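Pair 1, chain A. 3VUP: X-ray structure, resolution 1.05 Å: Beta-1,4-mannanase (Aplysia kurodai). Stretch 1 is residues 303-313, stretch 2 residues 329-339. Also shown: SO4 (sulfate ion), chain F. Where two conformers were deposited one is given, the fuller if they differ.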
# COMPACT_ATOMS: atom_id res chain seq x y z
N THR A 303 -2.58 -1.93 23.84
CA THR A 303 -1.45 -1.01 23.72
C THR A 303 -0.80 -1.24 22.35
O THR A 303 -0.96 -2.29 21.75
CB THR A 303 -0.38 -1.26 24.79
OG1 THR A 303 0.19 -2.55 24.56
CG2 THR A 303 -0.97 -1.17 26.19
N ILE A 304 -0.01 -0.27 21.87
CA ILE A 304 0.67 -0.46 20.60
C ILE A 304 1.61 -1.69 20.64
O ILE A 304 1.75 -2.40 19.65
CB ILE A 304 1.42 0.82 20.16
CG1 ILE A 304 1.76 0.77 18.67
CG2 ILE A 304 2.65 1.05 21.02
CD1 ILE A 304 0.55 0.93 17.75
N THR A 305 2.21 -1.96 21.79
CA THR A 305 3.07 -3.14 21.91
C THR A 305 2.24 -4.42 21.76
O THR A 305 2.64 -5.35 21.05
CB THR A 305 3.88 -3.14 23.22
OG1 THR A 305 4.78 -2.02 23.21
CG2 THR A 305 4.70 -4.41 23.37
N GLN A 306 1.09 -4.46 22.41
CA GLN A 306 0.19 -5.59 22.24
C GLN A 306 -0.21 -5.76 20.79
O GLN A 306 -0.35 -6.89 20.31
CB GLN A 306 -1.04 -5.46 23.13
CG GLN A 306 -0.73 -5.76 24.59
CD GLN A 306 -1.87 -5.40 25.51
OE1 GLN A 306 -2.60 -4.44 25.28
NE2 GLN A 306 -2.03 -6.17 26.57
N MET A 307 -0.39 -4.65 20.08
CA MET A 307 -0.82 -4.71 18.68
C MET A 307 0.27 -5.31 17.80
O MET A 307 0.00 -6.21 17.01
CB MET A 307 -1.26 -3.33 18.19
CG MET A 307 -2.46 -2.80 18.95
SD MET A 307 -3.06 -1.21 18.36
CE MET A 307 -4.06 -1.73 16.98
N PHE A 308 1.51 -4.82 17.92
CA PHE A 308 2.60 -5.39 17.13
C PHE A 308 2.80 -6.87 17.43
O PHE A 308 2.98 -7.69 16.52
CB PHE A 308 3.90 -4.62 17.35
CG PHE A 308 4.07 -3.44 16.43
CD1 PHE A 308 4.62 -3.59 15.16
CD2 PHE A 308 3.68 -2.17 16.83
CE1 PHE A 308 4.78 -2.51 14.32
CE2 PHE A 308 3.84 -1.08 15.99
CZ PHE A 308 4.39 -1.25 14.74
N ASN A 309 2.74 -7.25 18.71
CA ASN A 309 2.86 -8.66 19.09
C ASN A 309 1.71 -9.47 18.53
O ASN A 309 1.91 -10.59 18.06
CB ASN A 309 2.97 -8.81 20.61
CG ASN A 309 4.37 -8.56 21.11
OD1 ASN A 309 5.17 -9.48 21.21
ND2 ASN A 309 4.68 -7.32 21.42
N TYR A 310 0.50 -8.92 18.60
CA TYR A 310 -0.67 -9.64 18.09
C TYR A 310 -0.47 -10.00 16.62
O TYR A 310 -0.68 -11.14 16.21
CB TYR A 310 -1.96 -8.84 18.28
CG TYR A 310 -3.16 -9.67 17.92
CD1 TYR A 310 -3.54 -9.83 16.60
CD2 TYR A 310 -3.88 -10.35 18.90
CE1 TYR A 310 -4.60 -10.64 16.26
CE2 TYR A 310 -4.96 -11.15 18.57
CZ TYR A 310 -5.31 -11.30 17.24
OH TYR A 310 -6.38 -12.10 16.92
N VAL A 311 -0.08 -9.02 15.82
CA VAL A 311 0.09 -9.26 14.40
C VAL A 311 1.14 -10.35 14.18
O VAL A 311 0.92 -11.31 13.42
CB VAL A 311 0.47 -7.97 13.64
CG1 VAL A 311 0.72 -8.28 12.19
CG2 VAL A 311 -0.62 -6.92 13.77
N TYR A 312 2.27 -10.23 14.87
CA TYR A 312 3.36 -11.18 14.72
C TYR A 312 2.92 -12.60 15.08
O TYR A 312 3.32 -13.57 14.43
CB TYR A 312 4.56 -10.75 15.58
CG TYR A 312 5.80 -11.54 15.24
CD1 TYR A 312 6.71 -11.07 14.28
CD2 TYR A 312 6.06 -12.77 15.83
CE1 TYR A 312 7.83 -11.80 13.94
CE2 TYR A 312 7.17 -13.50 15.50
CZ TYR A 312 8.05 -13.02 14.55
OH TYR A 312 9.16 -13.76 14.21
N ASN A 313 2.11 -12.71 16.13
CA ASN A 313 1.72 -13.99 16.71
C ASN A 313 0.51 -14.65 16.06
O ASN A 313 0.13 -15.76 16.46
CB ASN A 313 1.43 -13.84 18.21
CG ASN A 313 2.67 -13.59 19.03
OD1 ASN A 313 3.77 -14.01 18.67
ND2 ASN A 313 2.50 -12.90 20.15
N ASP A 329 6.86 8.26 18.59
CA ASP A 329 7.28 8.14 20.00
C ASP A 329 6.68 6.88 20.60
O ASP A 329 7.37 6.07 21.23
CB ASP A 329 6.79 9.33 20.84
CG ASP A 329 7.76 10.52 20.84
OD1 ASP A 329 8.79 10.47 20.15
OD2 ASP A 329 7.46 11.52 21.55
N ASN A 330 5.38 6.72 20.40
CA ASN A 330 4.69 5.57 20.96
C ASN A 330 4.93 4.32 20.12
O ASN A 330 5.21 3.24 20.65
CB ASN A 330 3.19 5.86 21.05
CG ASN A 330 2.47 4.83 21.90
OD1 ASN A 330 2.92 4.49 22.99
ND2 ASN A 330 1.34 4.32 21.39
N GLN A 331 4.81 4.45 18.81
CA GLN A 331 4.82 3.28 17.95
C GLN A 331 6.17 2.56 17.93
O GLN A 331 6.22 1.34 17.82
CB GLN A 331 4.32 3.62 16.55
CG GLN A 331 2.87 4.05 16.58
CD GLN A 331 2.34 4.52 15.24
OE1 GLN A 331 3.06 4.55 14.24
NE2 GLN A 331 1.07 4.88 15.22
N ARG A 332 7.25 3.33 18.05
CA ARG A 332 8.58 2.73 18.12
C ARG A 332 8.74 1.75 19.26
O ARG A 332 9.56 0.84 19.17
CB ARG A 332 9.65 3.81 18.23
CG ARG A 332 9.97 4.47 16.91
CD ARG A 332 11.18 5.39 17.01
NE ARG A 332 10.90 6.63 17.73
CZ ARG A 332 10.35 7.70 17.18
NH1 ARG A 332 10.15 8.80 17.90
NH2 ARG A 332 9.98 7.68 15.90
N LYS A 333 7.97 1.93 20.33
CA LYS A 333 8.05 0.98 21.43
C LYS A 333 7.62 -0.41 20.98
O LYS A 333 8.21 -1.41 21.38
CB LYS A 333 7.10 1.38 22.55
CG LYS A 333 7.38 2.72 23.17
CD LYS A 333 6.34 3.05 24.23
CE LYS A 333 6.48 2.14 25.44
NZ LYS A 333 5.44 2.44 26.46
N GLY A 334 6.57 -0.47 20.17
CA GLY A 334 6.09 -1.75 19.69
C GLY A 334 7.04 -2.38 18.69
O GLY A 334 7.29 -3.58 18.73
N ILE A 335 7.55 -1.55 17.78
CA ILE A 335 8.56 -1.99 16.82
C ILE A 335 9.78 -2.56 17.54
O ILE A 335 10.27 -3.64 17.20
CB ILE A 335 8.94 -0.82 15.90
CG1 ILE A 335 7.74 -0.44 15.03
CG2 ILE A 335 10.16 -1.14 15.06
CD1 ILE A 335 7.86 0.92 14.38
N THR A 336 10.26 -1.86 18.56
CA THR A 336 11.41 -2.33 19.33
C THR A 336 11.11 -3.64 20.05
O THR A 336 11.95 -4.54 20.11
CB THR A 336 11.87 -1.26 20.33
OG1 THR A 336 12.36 -0.12 19.62
CG2 THR A 336 12.96 -1.79 21.23
N ASN A 337 9.90 -3.77 20.58
CA ASN A 337 9.58 -4.94 21.38
C ASN A 337 9.64 -6.24 20.60
O ASN A 337 10.05 -7.27 21.13
CB ASN A 337 8.22 -4.79 22.05
CG ASN A 337 7.94 -5.92 23.00
OD1 ASN A 337 7.21 -6.86 22.67
ND2 ASN A 337 8.53 -5.86 24.18
N ILE A 338 9.25 -6.19 19.33
CA ILE A 338 9.19 -7.41 18.53
C ILE A 338 10.44 -7.67 17.70
O ILE A 338 10.52 -8.69 17.03
CB ILE A 338 7.94 -7.48 17.61
CG1 ILE A 338 8.00 -6.43 16.49
CG2 ILE A 338 6.65 -7.38 18.41
CD1 ILE A 338 7.03 -6.72 15.35
N LYS A 339 11.43 -6.78 17.76
CA LYS A 339 12.51 -6.80 16.77
C LYS A 339 13.35 -8.06 16.77
O LYS A 339 13.96 -8.41 15.76
CB LYS A 339 13.40 -5.56 16.87
CG LYS A 339 14.38 -5.57 18.02
CD LYS A 339 15.15 -4.26 18.02
CE LYS A 339 16.20 -4.23 19.11
NZ LYS A 339 16.91 -2.93 19.18
S SO4 F . -0.88 5.75 18.62
O1 SO4 F . -0.77 6.52 17.41
O2 SO4 F . 0.02 4.71 18.31
O3 SO4 F . -0.18 6.39 19.72
O4 SO4 F . -2.29 5.65 18.96

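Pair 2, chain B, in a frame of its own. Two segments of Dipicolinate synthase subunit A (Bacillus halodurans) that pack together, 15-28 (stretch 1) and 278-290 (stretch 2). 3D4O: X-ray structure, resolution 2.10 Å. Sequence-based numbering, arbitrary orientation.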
# COMPACT_ATOMS: atom_id res chain seq x y z
N ALA B 15 -11.94 -5.79 -13.91
CA ALA B 15 -12.57 -4.45 -14.01
C ALA B 15 -12.05 -3.68 -15.20
O ALA B 15 -12.75 -2.83 -15.75
CB ALA B 15 -12.45 -3.63 -12.70
N ARG B 16 -10.84 -4.01 -15.61
CA ARG B 16 -10.27 -3.42 -16.81
C ARG B 16 -11.19 -3.60 -17.99
O ARG B 16 -11.34 -2.71 -18.82
CB ARG B 16 -8.95 -4.10 -17.23
CG ARG B 16 -7.85 -3.65 -16.41
CD ARG B 16 -6.61 -4.40 -16.72
NE ARG B 16 -6.61 -5.69 -16.07
CZ ARG B 16 -5.49 -6.34 -15.77
NH1 ARG B 16 -4.36 -5.82 -16.09
NH2 ARG B 16 -5.52 -7.51 -15.18
N GLN B 17 -11.75 -4.78 -18.07
CA GLN B 17 -12.59 -5.14 -19.23
C GLN B 17 -13.82 -4.26 -19.37
O GLN B 17 -14.34 -4.07 -20.48
CB GLN B 17 -12.98 -6.61 -19.24
CG GLN B 17 -12.00 -7.45 -20.02
CD GLN B 17 -10.64 -7.53 -19.41
OE1 GLN B 17 -10.48 -7.55 -18.18
NE2 GLN B 17 -9.63 -7.59 -20.27
N LEU B 18 -14.25 -3.69 -18.25
CA LEU B 18 -15.43 -2.83 -18.23
C LEU B 18 -15.18 -1.59 -19.11
O LEU B 18 -16.10 -1.08 -19.74
CB LEU B 18 -15.82 -2.39 -16.80
CG LEU B 18 -16.27 -3.50 -15.83
CD1 LEU B 18 -16.50 -2.92 -14.44
CD2 LEU B 18 -17.50 -4.20 -16.34
N GLU B 19 -13.92 -1.16 -19.16
CA GLU B 19 -13.55 0.04 -19.95
C GLU B 19 -13.55 -0.32 -21.43
O GLU B 19 -13.91 0.47 -22.30
CB GLU B 19 -12.15 0.56 -19.57
CG GLU B 19 -12.03 1.05 -18.16
CD GLU B 19 -13.05 2.10 -17.82
OE1 GLU B 19 -13.38 2.96 -18.68
OE2 GLU B 19 -13.50 2.06 -16.66
N ILE B 20 -13.14 -1.54 -21.68
CA ILE B 20 -13.07 -2.07 -23.05
C ILE B 20 -14.49 -2.27 -23.55
O ILE B 20 -14.83 -1.86 -24.65
CB ILE B 20 -12.28 -3.42 -23.13
CG1 ILE B 20 -10.84 -3.23 -22.61
CG2 ILE B 20 -12.26 -3.95 -24.58
CD1 ILE B 20 -10.04 -4.52 -22.50
N ILE B 21 -15.34 -2.86 -22.71
CA ILE B 21 -16.73 -3.14 -23.11
C ILE B 21 -17.43 -1.83 -23.48
O ILE B 21 -18.14 -1.73 -24.49
CB ILE B 21 -17.55 -3.85 -22.01
CG1 ILE B 21 -17.01 -5.25 -21.73
CG2 ILE B 21 -19.02 -4.00 -22.44
CD1 ILE B 21 -17.59 -5.88 -20.46
N ARG B 22 -17.16 -0.82 -22.67
CA ARG B 22 -17.81 0.49 -22.83
C ARG B 22 -17.42 1.19 -24.13
O ARG B 22 -18.27 1.68 -24.86
CB ARG B 22 -17.52 1.42 -21.65
N LYS B 23 -16.13 1.21 -24.40
CA LYS B 23 -15.63 1.92 -25.56
C LYS B 23 -16.08 1.24 -26.83
O LYS B 23 -16.55 1.90 -27.76
CB LYS B 23 -14.11 2.07 -25.53
CG LYS B 23 -13.66 3.08 -26.59
CD LYS B 23 -12.29 3.68 -26.32
CE LYS B 23 -12.07 4.90 -27.24
NZ LYS B 23 -10.69 5.49 -27.22
N LEU B 24 -15.94 -0.08 -26.87
CA LEU B 24 -16.34 -0.84 -28.06
C LEU B 24 -17.82 -0.61 -28.36
O LEU B 24 -18.25 -0.51 -29.51
CB LEU B 24 -16.02 -2.34 -27.92
CG LEU B 24 -14.62 -2.79 -28.40
CD1 LEU B 24 -13.52 -1.75 -28.15
CD2 LEU B 24 -14.27 -4.15 -27.76
N SER B 25 -18.60 -0.50 -27.30
CA SER B 25 -20.05 -0.26 -27.43
C SER B 25 -20.31 1.06 -28.15
O SER B 25 -21.10 1.15 -29.11
CB SER B 25 -20.72 -0.18 -26.05
OG SER B 25 -22.13 -0.13 -26.20
N THR B 26 -19.62 2.08 -27.68
CA THR B 26 -19.85 3.43 -28.19
C THR B 26 -19.44 3.54 -29.64
O THR B 26 -19.95 4.37 -30.36
CB THR B 26 -19.12 4.53 -27.39
OG1 THR B 26 -17.71 4.29 -27.47
CG2 THR B 26 -19.55 4.55 -25.91
N PHE B 27 -18.54 2.66 -30.05
CA PHE B 27 -18.03 2.65 -31.44
C PHE B 27 -18.85 1.75 -32.34
O PHE B 27 -18.44 1.41 -33.45
CB PHE B 27 -16.55 2.31 -31.51
CG PHE B 27 -15.66 3.46 -31.15
CD1 PHE B 27 -15.74 4.06 -29.92
CD2 PHE B 27 -14.70 3.89 -32.03
CE1 PHE B 27 -14.89 5.11 -29.59
CE2 PHE B 27 -13.87 4.93 -31.70
CZ PHE B 27 -13.96 5.54 -30.48
N ASP B 28 -20.00 1.35 -31.82
CA ASP B 28 -21.00 0.58 -32.56
C ASP B 28 -20.61 -0.85 -32.93
O ASP B 28 -21.00 -1.35 -34.00
CB ASP B 28 -21.38 1.31 -33.85
CG ASP B 28 -22.69 0.81 -34.42
OD1 ASP B 28 -23.59 0.48 -33.60
OD2 ASP B 28 -22.83 0.73 -35.67
N GLY B 278 -7.63 -0.20 -18.15
CA GLY B 278 -8.60 -0.62 -19.13
C GLY B 278 -8.74 0.32 -20.31
O GLY B 278 -8.98 -0.11 -21.44
N ARG B 279 -8.63 1.61 -20.04
CA ARG B 279 -8.80 2.64 -21.08
C ARG B 279 -7.63 2.58 -22.02
O ARG B 279 -7.77 2.79 -23.22
CB ARG B 279 -8.96 4.05 -20.48
CG ARG B 279 -10.34 4.25 -19.92
CD ARG B 279 -10.59 5.64 -19.37
NE ARG B 279 -12.00 5.81 -19.03
CZ ARG B 279 -12.51 6.89 -18.44
NH1 ARG B 279 -11.72 7.90 -18.12
NH2 ARG B 279 -13.80 6.95 -18.15
N ILE B 280 -6.49 2.23 -21.48
CA ILE B 280 -5.31 2.08 -22.32
C ILE B 280 -5.54 0.95 -23.31
O ILE B 280 -5.30 1.10 -24.49
CB ILE B 280 -4.06 1.87 -21.53
CG1 ILE B 280 -3.63 3.23 -20.93
CG2 ILE B 280 -2.96 1.30 -22.43
CD1 ILE B 280 -2.49 3.09 -19.96
N LEU B 281 -6.09 -0.15 -22.82
CA LEU B 281 -6.34 -1.32 -23.67
C LEU B 281 -7.42 -1.05 -24.68
O LEU B 281 -7.33 -1.45 -25.86
CB LEU B 281 -6.75 -2.53 -22.84
CG LEU B 281 -5.66 -2.97 -21.86
CD1 LEU B 281 -6.20 -4.10 -20.99
CD2 LEU B 281 -4.39 -3.38 -22.66
N ALA B 282 -8.44 -0.35 -24.20
CA ALA B 282 -9.62 -0.03 -25.03
C ALA B 282 -9.18 0.79 -26.22
O ALA B 282 -9.56 0.52 -27.34
CB ALA B 282 -10.71 0.72 -24.22
N ASP B 283 -8.37 1.78 -25.93
CA ASP B 283 -7.86 2.68 -26.96
C ASP B 283 -7.10 1.93 -28.05
O ASP B 283 -7.26 2.20 -29.24
CB ASP B 283 -6.91 3.72 -26.38
CG ASP B 283 -7.62 4.81 -25.61
OD1 ASP B 283 -8.83 5.03 -25.85
OD2 ASP B 283 -6.95 5.48 -24.80
N VAL B 284 -6.25 1.00 -27.64
CA VAL B 284 -5.42 0.28 -28.61
C VAL B 284 -6.29 -0.70 -29.39
O VAL B 284 -6.13 -0.89 -30.63
CB VAL B 284 -4.17 -0.40 -27.97
CG1 VAL B 284 -4.55 -1.53 -27.03
CG2 VAL B 284 -3.27 -0.93 -29.08
N LEU B 285 -7.27 -1.25 -28.69
CA LEU B 285 -8.14 -2.28 -29.26
C LEU B 285 -9.02 -1.68 -30.36
O LEU B 285 -9.26 -2.29 -31.42
CB LEU B 285 -8.96 -3.02 -28.19
CG LEU B 285 -8.20 -4.07 -27.36
CD1 LEU B 285 -8.97 -4.56 -26.13
CD2 LEU B 285 -7.87 -5.22 -28.29
N VAL B 286 -9.51 -0.48 -30.08
CA VAL B 286 -10.37 0.22 -31.04
C VAL B 286 -9.59 0.41 -32.34
O VAL B 286 -10.09 0.16 -33.43
CB VAL B 286 -10.85 1.60 -30.51
CG1 VAL B 286 -11.20 2.49 -31.67
CG2 VAL B 286 -12.03 1.45 -29.56
N LYS B 287 -8.33 0.79 -32.18
CA LYS B 287 -7.45 1.05 -33.33
C LYS B 287 -7.13 -0.22 -34.12
O LYS B 287 -7.21 -0.24 -35.34
CB LYS B 287 -6.15 1.71 -32.88
N LEU B 288 -6.82 -1.28 -33.39
CA LEU B 288 -6.42 -2.57 -33.97
C LEU B 288 -7.55 -3.26 -34.68
O LEU B 288 -7.38 -3.86 -35.74
CB LEU B 288 -5.81 -3.50 -32.91
CG LEU B 288 -4.46 -2.99 -32.38
CD1 LEU B 288 -3.90 -3.75 -31.15
CD2 LEU B 288 -3.48 -3.00 -33.55
N LEU B 289 -8.74 -3.12 -34.11
CA LEU B 289 -9.95 -3.77 -34.64
C LEU B 289 -10.44 -3.05 -35.87
O LEU B 289 -11.11 -3.63 -36.74
CB LEU B 289 -11.05 -3.81 -33.56
CG LEU B 289 -10.71 -4.77 -32.42
CD1 LEU B 289 -11.58 -4.56 -31.21
CD2 LEU B 289 -10.83 -6.22 -32.93
N ALA B 290 -10.04 -1.79 -35.96
CA ALA B 290 -10.48 -0.89 -37.03
C ALA B 290 -9.56 -0.94 -38.25
O ALA B 290 -9.72 -0.18 -39.20
CB ALA B 290 -10.59 0.54 -36.49

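Superposing N, CA and C of 14 central residues brings pair 2 onto pair 1 with an RMSD of 0.5 Å. In each, two helices cross at a similar angle, -40° in pair 1 and -37° in pair 2, with N-to-C directions closer to parallel than antiparallel. Their axes approach to 7.9 and 7.5 Å, and the buried areas are 556 and 652 Å².

In both pairs a small residue sits at the crossing. In pair 1 this is A:Gly334, whose CA lies 4.0 Å from A:Thr305 CA; an ideal CB there would come 2.5 Å from A:Phe308 CD2, a clash. The matching position in pair 2 is B:Ala282, which does carry a methyl: its CB lies 3.8 Å from B:Ile20 CA. B:Lys23 is the counterpart of A:Phe308, and the methyl sits against the start of its aliphatic chain, with B:Ala282 CB 3.9 Å from B:Lys23 CB; in pair 1 the ring takes up that space. Pair 2 also has a glycine one turn before B:Ala282, B:Gly278, which has no matched counterpart; its CA meets B:Arg16 O at 3.5 Å in a CA-H...O contact, and an ideal CB would clash with that oxygen at 2.4 Å.

The A:Phe308/B:Lys23 position changes from aromatic to charged. The phenylalanine is a knob among A:Gln331, A:Gly334, A:Ile335 and A:Ile338, with CZ 3.5 Å from A:Ile335 CG1. The lysine instead extends with all four chi angles t, and B:Lys23 NZ forms a salt bridge with B:Asp283 OD1 at a very short 2.4 Å. B:Asp283 superposes on A:Ile335, so matched sites hold an apolar pair in pair 1 and a charged one in pair 2. Likewise A:Ile304, which packs CG1 against A:Gln331 CG at 4.0 Å, matches B:Glu19, whose OE1 accepts from B:Arg279 NE at 3.2 Å in a second salt bridge; B:Arg279 is the counterpart of A:Gln331.

At two other positions the polar pair is in pair 1 instead. A:Asn309 donates from ND2 to A:Asn337 OD1 (2.9 Å, 168°), and the same ND2 donates to A:Thr305 O at 2.9 Å, tying its own helix to the neighbour. The matching residues in pair 2 are B:Leu24 and B:Leu285, both apolar; B:Leu24 CD1 lies 3.8 Å from B:Val286 CG2. A:Thr305, whose CG2 lies 3.6 Å from A:Asn337 OD1, matches B:Ile20, the knob of pair 2, whose CG2 lies 3.7 Å from B:Leu285 CD1.

Position A:Ile338/B:Val286 stays aliphatic beside an aromatic. A:Tyr312 CD1 only reaches A:Ile338 CD1 at 4.5 Å, whereas B:Phe27 CE2 comes within 3.6 Å of B:Val286 CG1, and B:Val286 CG2 lies over one ring face.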